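Local atomic coordinates of ApRick protease (Rickettsia conorii, PDB entry 5C9F), a protein that probably cleaves peptide bonds as an aspartic endopeptidase, this chain being the retropepsin-like protease domain of a longer, apparently membrane-anchored protein. Residues A[23-28]-A[80-85]; A[43-47]-A[100-104]; A[88-92]-A[110-114]. All coordinates share one frame; numbering follows the deposited sequence.

In the fold
The three contacts tie together one retropepsin-like beta fold. Contact 1 pairs strands 22-27 and 71-84, and contact 3 lies about 9 Å away, centre to centre, on strand 88-97, the next strand of the same sheet; Val83 O and Phe89 N, 2.7 Å apart, join them through a probable hydrogen bond. Contact 2 is more remote, its centre about 15 Å from that of contact 1 and 18 Å from that of contact 3. Ile43 nevertheless bridges the core, its CD1 lying 3.9 Å from Leu80 CD1 and 3.8 Å from Ile92 CG2. The loop between strands 30-36 and 43-45 carries the Asp-Thr-Gly signature of the family, so contact 2 starts just beyond the probable catalytic loop.

Contact 1: A[23-28]-A[80-85]; sequences INAFVN and LNSVVI
With CG anti to its carbonyl carbon (chi1 -57°), Asn28 swings its amide across to Ser82, at the end of an antiparallel strand pair in the retropepsin-like sheet. Asn28 OD1 accepts from Ser82 N at 2.9 Å, the donor lying almost in line with the side-chain carbonyl (C=O...N 170°). Asn28 N in turn donates to Ser82 O at 2.8 Å, so one asparagine holds both backbone polar atoms of Ser82 and its amide stands in for a main-chain carbonyl where strand 22-27 has ended. Further along, Phe26 and Val84 form a regular hydrogen-bonded pair, with Phe26 N to Val84 O at 3.0 Å and the reverse bond from Val84 N to Phe26 O at 2.8 Å.

The buried face is apolar and close-fitting. Ile85 CG1, set beside its own backbone N, presses on Ala25 CB at 3.4 Å, tighter than usual for two carbons, while Val27 CG1 rests on Leu80 CD2. Leu53 covers Val27 and Leu80, and Leu106 covers Ile23 and Ile85. Ser82 OG is hydrogen-bonded to Glu88 OE2 and accepts from a water that also bonds weakly to Phe26 O. A second water accepts from both Asn28 ND2 (3.0 Å) and Asn81 N (2.9 Å).

Contact 2: A[43-47]-A[100-104]; sequences IALTK and DLDIS
Ser104 OG is gripped by two groups: Thr46 N donates to it at 3.0 Å along a nearly straight bond (164° at the hydrogen), and the carboxylate of Asp49 is its other partner. This is the start of helix 47-52, for which Thr46 is the N-cap, its OG1 bonded to the backbone N of Asp49. The serine hydroxyl therefore sits between the N-cap backbone N and the carboxylate of the first helical turn, fastening the loop 100-104 to the junction where strand 43-45 passes into the helix. The nearby carboxylate and the helix N-terminus would probably polarise that hydroxyl, which lies in a buried position.

Much of the remaining contact is made by the methyl groups of Thr46 and Leu101. Thr46 places OG1 between its backbone N and carbonyl carbon (chi1 63°), which serves the cap and leaves CG2, anti to the carbonyl carbon, to enter the curve of the loop. There CG2 comes within 3.2 Å of Leu101 O and 3.6 Å of Ser104 N, so the methyl meets main-chain atoms at both ends of the curve. Leu101 answers from the loop side: its CD2 reaches Ala44 O at 3.6 Å and Ala44 CB at 3.9 Å, packing against Ala44 of strand 43-45. Deeper in, Ala44 O also lies 3.2 Å from Ser104 CA, a CA-H...O contact just before Leu105 takes up backbone hydrogen bonding with Ala44. Ser104 also bonds through its backbone to Met35 of strand 30-36, which anchors the loop's end in the sheet.

At the outer end a water joins the segments, accepting from Lys47 N at 3.3 Å and donating to Leu101 O at 3.2 Å.

Contact 3: A[88-92]-A[110-114]; sequences EFKNI and LLERF
Phe89 drives an edge of its ring into the face of Phe114, a T-shaped pair with centroids 4.9 Å apart and planes at 62°, where strand 88-97 of the retropepsin-like fold meets helix 108-111 and the turn from Leu111 to Phe114. The approach is close to central: Phe89 CZ stands 3.6 Å above the Phe114 plane, over the middle of the ring. Leu110, with CG anti to its backbone N (chi1 -177°), brings CD1 over one face of Phe89 in a CH-pi contact, 4.0 Å from the centroid, and Arg113 CB reaches Phe89 CE2 obliquely at 3.7 Å.

From there the arginine runs extended past Phe89 in the opposite sense, bringing its flat end over to Ile92. Both phenylalanines, Ile92 and Leu110 are buried, whereas Arg113 is exposed.

Behind this shell, a type I turn, with Phe114 N bonded to Leu111 O at 3.2 Å, carries Phe114, whose ring also packs on Leu126 and Tyr128. On the strand, Asn91 and Ile92 form a G1 bulge opposite Leu80, and both Phe89 and Ile92 point toward segment 110-114. Ile92 CD1 finishes 3.6 Å above the centre of the Arg113 guanidinium face.

Contact 1: A[23-28]-A[80-85]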
ATOM      1  N   ILE A  23      17.391  -0.319  16.464  1.00 29.84           N
ATOM      2  CA  ILE A  23      16.898   0.455  15.325  1.00 29.24           C
ATOM      3  C   ILE A  23      17.500   1.855  15.344  1.00 26.09           C
ATOM      4  O   ILE A  23      17.563   2.483  16.386  1.00 26.93           O
ATOM      5  CB  ILE A  23      15.377   0.750  15.378  1.00 40.58           C
ATOM      6  CG1 ILE A  23      14.557  -0.475  15.649  1.00 50.27           C
ATOM      7  CG2 ILE A  23      14.961   1.338  14.043  1.00 48.59           C
ATOM      8  CD1 ILE A  23      13.098  -0.092  15.871  1.00 45.52           C
ATOM      9  N   ASN A  24      17.972   2.282  14.192  1.00 25.42           N
ATOM     10  CA  ASN A  24      18.509   3.629  13.988  1.00 31.05           C
ATOM     11  C   ASN A  24      17.356   4.509  13.516  1.00 32.87           C
ATOM     12  O   ASN A  24      16.577   4.128  12.646  1.00 41.87           O
ATOM     13  CB  ASN A  24      19.613   3.594  12.934  1.00 38.83           C
ATOM     14  CG  ASN A  24      20.840   2.914  13.432  1.00 40.09           C
ATOM     15  OD1 ASN A  24      21.282   3.148  14.562  1.00 44.56           O
ATOM     16  ND2 ASN A  24      21.381   2.042  12.638  1.00 51.43           N
ATOM     17  N   ALA A  25      17.170   5.604  14.208  1.00 30.83           N
ATOM     18  CA  ALA A  25      16.169   6.547  13.849  1.00 35.89           C
ATOM     19  C   ALA A  25      16.858   7.882  13.627  1.00 32.98           C
ATOM     20  O   ALA A  25      17.890   8.148  14.214  1.00 35.64           O
ATOM     21  CB  ALA A  25      15.147   6.627  14.987  1.00 38.93           C
ATOM     22  N   PHE A  26      16.219   8.755  12.881  1.00 28.30           N
ATOM     23  CA  PHE A  26      16.630  10.115  12.791  1.00 26.35           C
ATOM     24  C   PHE A  26      15.717  10.985  13.625  1.00 31.91           C
ATOM     25  O   PHE A  26      14.516  11.094  13.367  1.00 31.69           O
ATOM     26  CB  PHE A  26      16.677  10.581  11.352  1.00 32.80           C
ATOM     27  CG  PHE A  26      17.806   9.957  10.600  1.00 38.18           C
ATOM     28  CD1 PHE A  26      17.668   8.676  10.091  1.00 54.87           C
ATOM     29  CD2 PHE A  26      19.026  10.617  10.451  1.00 43.37           C
ATOM     30  CE1 PHE A  26      18.703   8.066   9.406  1.00 63.29           C
ATOM     31  CE2 PHE A  26      20.090   9.997   9.772  1.00 54.75           C
ATOM     32  CZ  PHE A  26      19.920   8.722   9.250  1.00 48.83           C
ATOM     33  N   VAL A  27      16.295  11.537  14.683  1.00 31.08           N
ATOM     34  CA  VAL A  27      15.539  12.353  15.692  1.00 26.61           C
ATOM     35  C   VAL A  27      16.014  13.785  15.482  1.00 31.32           C
ATOM     36  O   VAL A  27      17.200  14.072  15.661  1.00 29.23           O
ATOM     37  CB  VAL A  27      15.822  11.859  17.093  1.00 26.20           C
ATOM     38  CG1 VAL A  27      15.018  12.643  18.106  1.00 33.74           C
ATOM     39  CG2 VAL A  27      15.497  10.357  17.219  1.00 30.42           C
ATOM     40  N   ASN A  28      15.087  14.655  15.045  1.00 29.53           N
ATOM     41  CA  ASN A  28      15.406  16.029  14.705  1.00 44.88           C
ATOM     42  C   ASN A  28      16.632  16.082  13.798  1.00 35.27           C
ATOM     43  O   ASN A  28      17.587  16.795  14.064  1.00 33.08           O
ATOM     44  CB  ASN A  28      15.637  16.861  15.968  1.00 40.87           C
ATOM     45  CG  ASN A  28      14.457  16.839  16.887  1.00 41.20           C
ATOM     46  OD1 ASN A  28      13.310  16.557  16.467  1.00 37.26           O
ATOM     47  ND2 ASN A  28      14.721  17.087  18.181  1.00 35.30           N
ATOM     48  N   LEU A  80      10.049  15.173  21.425  1.00 32.98           N
ATOM     49  CA  LEU A  80      10.914  15.107  20.279  1.00 29.28           C
ATOM     50  C   LEU A  80      10.103  15.578  19.060  1.00 34.30           C
ATOM     51  O   LEU A  80       9.117  14.979  18.675  1.00 32.53           O
ATOM     52  CB  LEU A  80      11.438  13.726  20.116  1.00 27.57           C
ATOM     53  CG  LEU A  80      12.294  13.212  21.302  1.00 34.72           C
ATOM     54  CD1 LEU A  80      12.512  11.728  21.135  1.00 40.52           C
ATOM     55  CD2 LEU A  80      13.620  13.896  21.427  1.00 32.30           C
ATOM     56  N   ASN A  81      10.525  16.678  18.478  1.00 38.64           N
ATOM     57  CA  ASN A  81       9.788  17.280  17.376  1.00 36.98           C
ATOM     58  C   ASN A  81       9.597  16.301  16.239  1.00 39.57           C
ATOM     59  O   ASN A  81       8.502  16.186  15.711  1.00 36.93           O
ATOM     60  CB  ASN A  81      10.510  18.527  16.854  1.00 44.64           C
ATOM     61  CG  ASN A  81      10.581  19.623  17.893  1.00 49.88           C
ATOM     62  OD1 ASN A  81       9.705  19.760  18.719  1.00 57.61           O
ATOM     63  ND2 ASN A  81      11.650  20.400  17.857  1.00 68.18           N
ATOM     64  N   SER A  82      10.653  15.597  15.873  1.00 34.55           N
ATOM     65  CA  SER A  82      10.598  14.691  14.739  1.00 42.13           C
ATOM     66  C   SER A  82      11.416  13.418  14.969  1.00 32.19           C
ATOM     67  O   SER A  82      12.550  13.476  15.441  1.00 35.93           O
ATOM     68  CB  SER A  82      11.110  15.413  13.486  1.00 49.52           C
ATOM     69  OG  SER A  82      11.465  14.494  12.462  1.00 48.33           O
ATOM     70  N   VAL A  83      10.769  12.289  14.763  1.00 30.67           N
ATOM     71  CA  VAL A  83      11.385  10.960  14.857  1.00 33.64           C
ATOM     72  C   VAL A  83      11.039  10.227  13.565  1.00 33.61           C
ATOM     73  O   VAL A  83       9.863   9.946  13.312  1.00 35.44           O
ATOM     74  CB  VAL A  83      10.858  10.116  16.038  1.00 27.37           C
ATOM     75  CG1 VAL A  83      11.517   8.726  16.055  1.00 30.39           C
ATOM     76  CG2 VAL A  83      11.118  10.766  17.406  1.00 34.99           C
ATOM     77  N   VAL A  84      12.056   9.949  12.751  1.00 29.12           N
ATOM     78  CA  VAL A  84      11.861   9.284  11.487  1.00 30.79           C
ATOM     79  C   VAL A  84      12.412   7.861  11.621  1.00 28.48           C
ATOM     80  O   VAL A  84      13.631   7.667  11.841  1.00 30.97           O
ATOM     81  CB  VAL A  84      12.562  10.033  10.338  1.00 30.12           C
ATOM     82  CG1 VAL A  84      12.343   9.304   9.004  1.00 37.95           C
ATOM     83  CG2 VAL A  84      12.067  11.472  10.275  1.00 35.01           C
ATOM     84  N   ILE A  85      11.511   6.914  11.455  1.00 27.17           N
ATOM     85  CA  ILE A  85      11.834   5.489  11.297  1.00 27.47           C
ATOM     86  C   ILE A  85      10.894   4.995  10.158  1.00 32.86           C
ATOM     87  O   ILE A  85       9.754   4.596  10.410  1.00 41.10           O
ATOM     88  CB  ILE A  85      11.475   4.677  12.553  1.00 33.99           C
ATOM     89  CG1 ILE A  85      12.272   5.197  13.775  1.00 38.01           C
ATOM     90  CG2 ILE A  85      11.820   3.202  12.319  1.00 36.60           C
ATOM     91  CD1 ILE A  85      11.773   4.662  15.079  1.00 35.94           C
TER
HETATM   92  O   HOH W   1      14.347  13.681  12.188  1.00 30.57           O
HETATM   93  O   HOH W   2      12.578  17.985  20.092  1.00 31.07           O

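Contact 2: A[43-47]-A[100-104]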
ATOM      1  N   ILE A  43       9.896   7.090  24.945  1.00 23.95           N
ATOM      2  CA  ILE A  43      11.319   6.967  24.653  1.00 28.50           C
ATOM      3  C   ILE A  43      12.152   7.351  25.846  1.00 37.96           C
ATOM      4  O   ILE A  43      11.859   8.365  26.548  1.00 30.73           O
ATOM      5  CB  ILE A  43      11.698   7.825  23.483  1.00 26.46           C
ATOM      6  CG1 ILE A  43      11.225   7.138  22.207  1.00 33.22           C
ATOM      7  CG2 ILE A  43      13.209   8.066  23.416  1.00 28.36           C
ATOM      8  CD1 ILE A  43      11.342   8.001  21.002  1.00 34.90           C
ATOM      9  N   ALA A  44      13.172   6.555  26.096  1.00 28.17           N
ATOM     10  CA  ALA A  44      14.150   6.890  27.135  1.00 30.52           C
ATOM     11  C   ALA A  44      15.488   7.236  26.490  1.00 30.63           C
ATOM     12  O   ALA A  44      16.103   6.408  25.847  1.00 29.63           O
ATOM     13  CB  ALA A  44      14.305   5.715  28.089  1.00 32.01           C
ATOM     14  N   LEU A  45      15.921   8.474  26.619  1.00 30.26           N
ATOM     15  CA  LEU A  45      17.166   8.893  26.015  1.00 30.12           C
ATOM     16  C   LEU A  45      18.300   8.880  27.034  1.00 38.83           C
ATOM     17  O   LEU A  45      18.142   9.363  28.148  1.00 35.84           O
ATOM     18  CB  LEU A  45      17.044  10.319  25.462  1.00 31.28           C
ATOM     19  CG  LEU A  45      16.359  10.719  24.203  1.00 36.44           C
ATOM     20  CD1 LEU A  45      16.662  12.189  23.946  1.00 32.34           C
ATOM     21  CD2 LEU A  45      16.872   9.865  23.046  1.00 39.77           C
ATOM     22  N   THR A  46      19.465   8.432  26.614  1.00 33.62           N
ATOM     23  CA  THR A  46      20.633   8.580  27.446  1.00 46.20           C
ATOM     24  C   THR A  46      20.936  10.046  27.573  1.00 35.09           C
ATOM     25  O   THR A  46      20.597  10.865  26.719  1.00 27.60           O
ATOM     26  CB  THR A  46      21.891   7.868  26.865  1.00 46.95           C
ATOM     27  OG1 THR A  46      22.242   8.468  25.604  1.00 39.04           O
ATOM     28  CG2 THR A  46      21.621   6.392  26.656  1.00 53.30           C
ATOM     29  N   LYS A  47      21.631  10.396  28.641  1.00 33.77           N
ATOM     30  CA  LYS A  47      22.144  11.771  28.759  1.00 37.91           C
ATOM     31  C   LYS A  47      22.987  12.192  27.553  1.00 31.18           C
ATOM     32  O   LYS A  47      22.844  13.347  26.989  1.00 36.35           O
ATOM     33  CB  LYS A  47      22.985  11.925  30.071  1.00 35.11           C
ATOM     34  CG  LYS A  47      22.173  11.816  31.342  1.00 53.52           C
ATOM     35  CD  LYS A  47      22.945  12.411  32.548  1.00 51.40           C
ATOM     36  CE  LYS A  47      24.387  11.856  32.722  1.00 53.32           C
ATOM     37  NZ  LYS A  47      24.787  11.473  34.129  1.00 66.36           N
ATOM     38  N   ASP A 100      21.296   6.224  34.554  1.00 43.47           N
ATOM     39  CA  ASP A 100      21.178   4.759  34.627  1.00 91.15           C
ATOM     40  C   ASP A 100      21.278   4.058  33.263  1.00 59.96           C
ATOM     41  O   ASP A 100      21.136   2.865  33.246  1.00 72.50           O
ATOM     42  CB  ASP A 100      19.886   4.328  35.343  1.00 93.73           C
ATOM     43  CG  ASP A 100      19.987   2.915  36.018  1.00154.67           C
ATOM     44  OD1 ASP A 100      20.992   2.147  35.920  1.00 82.75           O
ATOM     45  OD2 ASP A 100      18.995   2.565  36.669  1.00135.90           O
ATOM     46  N   LEU A 101      21.613   4.754  32.160  1.00 87.46           N
ATOM     47  CA  LEU A 101      21.251   4.239  30.823  1.00 55.17           C
ATOM     48  C   LEU A 101      22.369   4.041  29.776  1.00 47.18           C
ATOM     49  O   LEU A 101      22.935   4.982  29.218  1.00 52.28           O
ATOM     50  CB  LEU A 101      20.091   5.078  30.231  1.00 62.15           C
ATOM     51  CG  LEU A 101      19.152   4.399  29.241  1.00 67.30           C
ATOM     52  CD1 LEU A 101      18.393   3.278  29.939  1.00 83.52           C
ATOM     53  CD2 LEU A 101      18.188   5.418  28.636  1.00 67.00           C
ATOM     54  N   ASP A 102      22.602   2.788  29.399  1.00 66.99           N
ATOM     55  CA  ASP A 102      23.623   2.469  28.366  1.00 46.41           C
ATOM     56  C   ASP A 102      23.237   2.801  26.936  1.00 59.54           C
ATOM     57  O   ASP A 102      24.050   3.259  26.140  1.00 52.59           O
ATOM     58  CB  ASP A 102      23.968   0.965  28.415  1.00 79.79           C
ATOM     59  CG  ASP A 102      25.410   0.685  28.017  1.00 94.35           C
ATOM     60  OD1 ASP A 102      26.320   1.277  28.630  1.00 83.03           O
ATOM     61  OD2 ASP A 102      25.632  -0.132  27.102  1.00105.19           O
ATOM     62  N   ILE A 103      21.976   2.589  26.599  1.00 41.33           N
ATOM     63  CA  ILE A 103      21.530   2.905  25.254  1.00 35.17           C
ATOM     64  C   ILE A 103      20.098   3.386  25.304  1.00 35.20           C
ATOM     65  O   ILE A 103      19.281   2.928  26.142  1.00 35.76           O
ATOM     66  CB  ILE A 103      21.666   1.667  24.338  1.00 54.09           C
ATOM     67  CG1 ILE A 103      21.417   2.057  22.911  1.00 46.41           C
ATOM     68  CG2 ILE A 103      20.705   0.593  24.774  1.00 59.46           C
ATOM     69  CD1 ILE A 103      21.919   1.073  21.899  1.00 56.56           C
ATOM     70  N   SER A 104      19.769   4.331  24.422  1.00 30.52           N
ATOM     71  CA  SER A 104      18.449   4.860  24.411  1.00 31.43           C
ATOM     72  C   SER A 104      17.448   3.797  24.054  1.00 34.82           C
ATOM     73  O   SER A 104      17.778   2.866  23.303  1.00 36.48           O
ATOM     74  CB  SER A 104      18.370   6.020  23.438  1.00 29.62           C
ATOM     75  OG  SER A 104      19.117   7.076  23.944  1.00 33.37           O
TER
HETATM   76  O   HOH W   3      22.730   7.901  30.478  1.00 48.71           O

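Contact 3: A[88-92]-A[110-114]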
ATOM      1  N   GLU A  88       7.797   9.671   9.283  1.00 41.62           N
ATOM      2  CA  GLU A  88       8.081  10.713  10.238  1.00 40.16           C
ATOM      3  C   GLU A  88       6.994  10.748  11.275  1.00 37.73           C
ATOM      4  O   GLU A  88       5.850  10.879  10.949  1.00 42.25           O
ATOM      5  CB  GLU A  88       8.171  12.047   9.564  1.00 38.76           C
ATOM      6  CG  GLU A  88       8.553  13.106  10.579  1.00 38.15           C
ATOM      7  CD  GLU A  88       8.850  14.448   9.951  1.00 59.07           C
ATOM      8  OE1 GLU A  88       8.563  14.649   8.762  1.00 50.15           O
ATOM      9  OE2 GLU A  88       9.389  15.304  10.655  1.00 51.77           O
ATOM     10  N   PHE A  89       7.362  10.626  12.549  1.00 32.84           N
ATOM     11  CA  PHE A  89       6.428  10.807  13.635  1.00 35.81           C
ATOM     12  C   PHE A  89       6.744  12.137  14.302  1.00 40.59           C
ATOM     13  O   PHE A  89       7.906  12.547  14.385  1.00 45.45           O
ATOM     14  CB  PHE A  89       6.558   9.649  14.620  1.00 36.53           C
ATOM     15  CG  PHE A  89       6.250   8.288  14.033  1.00 38.59           C
ATOM     16  CD1 PHE A  89       7.274   7.467  13.486  1.00 36.60           C
ATOM     17  CD2 PHE A  89       4.973   7.785  14.104  1.00 42.56           C
ATOM     18  CE1 PHE A  89       6.986   6.202  12.999  1.00 43.65           C
ATOM     19  CE2 PHE A  89       4.689   6.520  13.628  1.00 40.67           C
ATOM     20  CZ  PHE A  89       5.681   5.724  13.085  1.00 40.91           C
ATOM     21  N   LYS A  90       5.704  12.831  14.769  1.00 37.11           N
ATOM     22  CA  LYS A  90       5.843  14.173  15.288  1.00 40.03           C
ATOM     23  C   LYS A  90       5.498  14.239  16.759  1.00 47.42           C
ATOM     24  O   LYS A  90       4.616  13.540  17.222  1.00 39.59           O
ATOM     25  CB  LYS A  90       4.971  15.156  14.505  1.00 50.27           C
ATOM     26  CG  LYS A  90       5.224  15.188  12.996  1.00 50.94           C
ATOM     27  CD  LYS A  90       6.612  15.696  12.609  1.00 86.80           C
ATOM     28  CE  LYS A  90       6.895  17.126  13.062  1.00 93.83           C
ATOM     29  NZ  LYS A  90       5.976  18.119  12.445  1.00141.03           N
ATOM     30  N   ASN A  91       6.238  15.083  17.471  1.00 46.83           N
ATOM     31  CA  ASN A  91       6.022  15.381  18.890  1.00 42.80           C
ATOM     32  C   ASN A  91       5.868  14.145  19.731  1.00 43.97           C
ATOM     33  O   ASN A  91       4.849  13.916  20.321  1.00 38.19           O
ATOM     34  CB  ASN A  91       4.821  16.295  19.041  1.00 54.30           C
ATOM     35  CG  ASN A  91       4.986  17.584  18.261  1.00 58.40           C
ATOM     36  OD1 ASN A  91       6.014  18.242  18.344  1.00 45.20           O
ATOM     37  ND2 ASN A  91       3.989  17.924  17.462  1.00 52.22           N
ATOM     38  N   ILE A  92       6.925  13.351  19.753  1.00 31.99           N
ATOM     39  CA  ILE A  92       6.973  12.089  20.380  1.00 32.13           C
ATOM     40  C   ILE A  92       7.520  12.292  21.781  1.00 32.50           C
ATOM     41  O   ILE A  92       8.517  12.982  22.025  1.00 31.20           O
ATOM     42  CB  ILE A  92       7.900  11.135  19.607  1.00 38.71           C
ATOM     43  CG1 ILE A  92       7.339  10.960  18.187  1.00 34.84           C
ATOM     44  CG2 ILE A  92       8.115   9.808  20.372  1.00 37.05           C
ATOM     45  CD1 ILE A  92       5.884  10.504  18.186  1.00 32.27           C
ATOM     46  N   LEU A 110       5.760   4.669  21.009  1.00 30.13           N
ATOM     47  CA  LEU A 110       6.083   4.920  19.600  1.00 24.19           C
ATOM     48  C   LEU A 110       5.725   3.670  18.727  1.00 26.22           C
ATOM     49  O   LEU A 110       5.152   3.800  17.624  1.00 32.80           O
ATOM     50  CB  LEU A 110       7.519   5.354  19.419  1.00 26.73           C
ATOM     51  CG  LEU A 110       7.998   5.719  17.989  1.00 29.08           C
ATOM     52  CD1 LEU A 110       7.175   6.802  17.325  1.00 39.42           C
ATOM     53  CD2 LEU A 110       9.443   6.176  18.021  1.00 49.28           C
ATOM     54  N   LEU A 111       6.077   2.479  19.197  1.00 28.84           N
ATOM     55  CA  LEU A 111       5.932   1.272  18.382  1.00 29.20           C
ATOM     56  C   LEU A 111       4.473   0.981  18.017  1.00 42.88           C
ATOM     57  O   LEU A 111       4.209   0.492  16.920  1.00 32.57           O
ATOM     58  CB  LEU A 111       6.474   0.088  19.114  1.00 26.34           C
ATOM     59  CG  LEU A 111       8.006   0.057  19.167  1.00 39.11           C
ATOM     60  CD1 LEU A 111       8.439  -1.008  20.126  1.00 40.59           C
ATOM     61  CD2 LEU A 111       8.641  -0.201  17.806  1.00 36.44           C
ATOM     62  N   GLU A 112       3.560   1.331  18.942  1.00 33.07           N
ATOM     63  CA  GLU A 112       2.134   1.179  18.741  1.00 38.95           C
ATOM     64  C   GLU A 112       1.587   2.044  17.678  1.00 33.92           C
ATOM     65  O   GLU A 112       0.502   1.781  17.178  1.00 43.11           O
ATOM     66  CB  GLU A 112       1.335   1.516  20.032  1.00 41.72           C
ATOM     67  CG  GLU A 112       1.317   0.365  20.975  1.00 48.03           C
ATOM     68  CD  GLU A 112       0.816   0.735  22.386  1.00128.44           C
ATOM     69  OE1 GLU A 112       0.508   1.936  22.659  1.00 56.58           O
ATOM     70  OE2 GLU A 112       0.739  -0.198  23.231  1.00 70.46           O
ATOM     71  N   ARG A 113       2.285   3.096  17.313  1.00 32.75           N
ATOM     72  CA  ARG A 113       1.794   3.963  16.277  1.00 34.88           C
ATOM     73  C   ARG A 113       1.992   3.411  14.866  1.00 42.71           C
ATOM     74  O   ARG A 113       1.360   3.898  13.916  1.00 47.42           O
ATOM     75  CB  ARG A 113       2.504   5.304  16.358  1.00 29.80           C
ATOM     76  CG  ARG A 113       2.209   6.115  17.597  1.00 45.29           C
ATOM     77  CD  ARG A 113       3.251   7.200  17.618  1.00 52.94           C
ATOM     78  NE  ARG A 113       3.061   8.115  18.719  1.00 69.23           N
ATOM     79  CZ  ARG A 113       2.522   9.314  18.600  1.00 60.27           C
ATOM     80  NH1 ARG A 113       2.088   9.752  17.423  1.00 52.59           N
ATOM     81  NH2 ARG A 113       2.403  10.073  19.674  1.00 54.57           N
ATOM     82  N   PHE A 114       2.861   2.416  14.699  1.00 35.36           N
ATOM     83  CA  PHE A 114       3.021   1.793  13.368  1.00 36.78           C
ATOM     84  C   PHE A 114       1.764   0.995  12.975  1.00 39.93           C
ATOM     85  O   PHE A 114       1.189   0.278  13.818  1.00 38.62           O
ATOM     86  CB  PHE A 114       4.177   0.831  13.344  1.00 25.69           C
ATOM     87  CG  PHE A 114       5.522   1.519  13.231  1.00 24.79           C
ATOM     88  CD1 PHE A 114       6.149   1.967  14.356  1.00 35.22           C
ATOM     89  CD2 PHE A 114       6.081   1.781  12.008  1.00 32.23           C
ATOM     90  CE1 PHE A 114       7.397   2.579  14.269  1.00 37.28           C
ATOM     91  CE2 PHE A 114       7.298   2.444  11.901  1.00 28.85           C
ATOM     92  CZ  PHE A 114       7.955   2.820  13.040  1.00 34.10           C
TER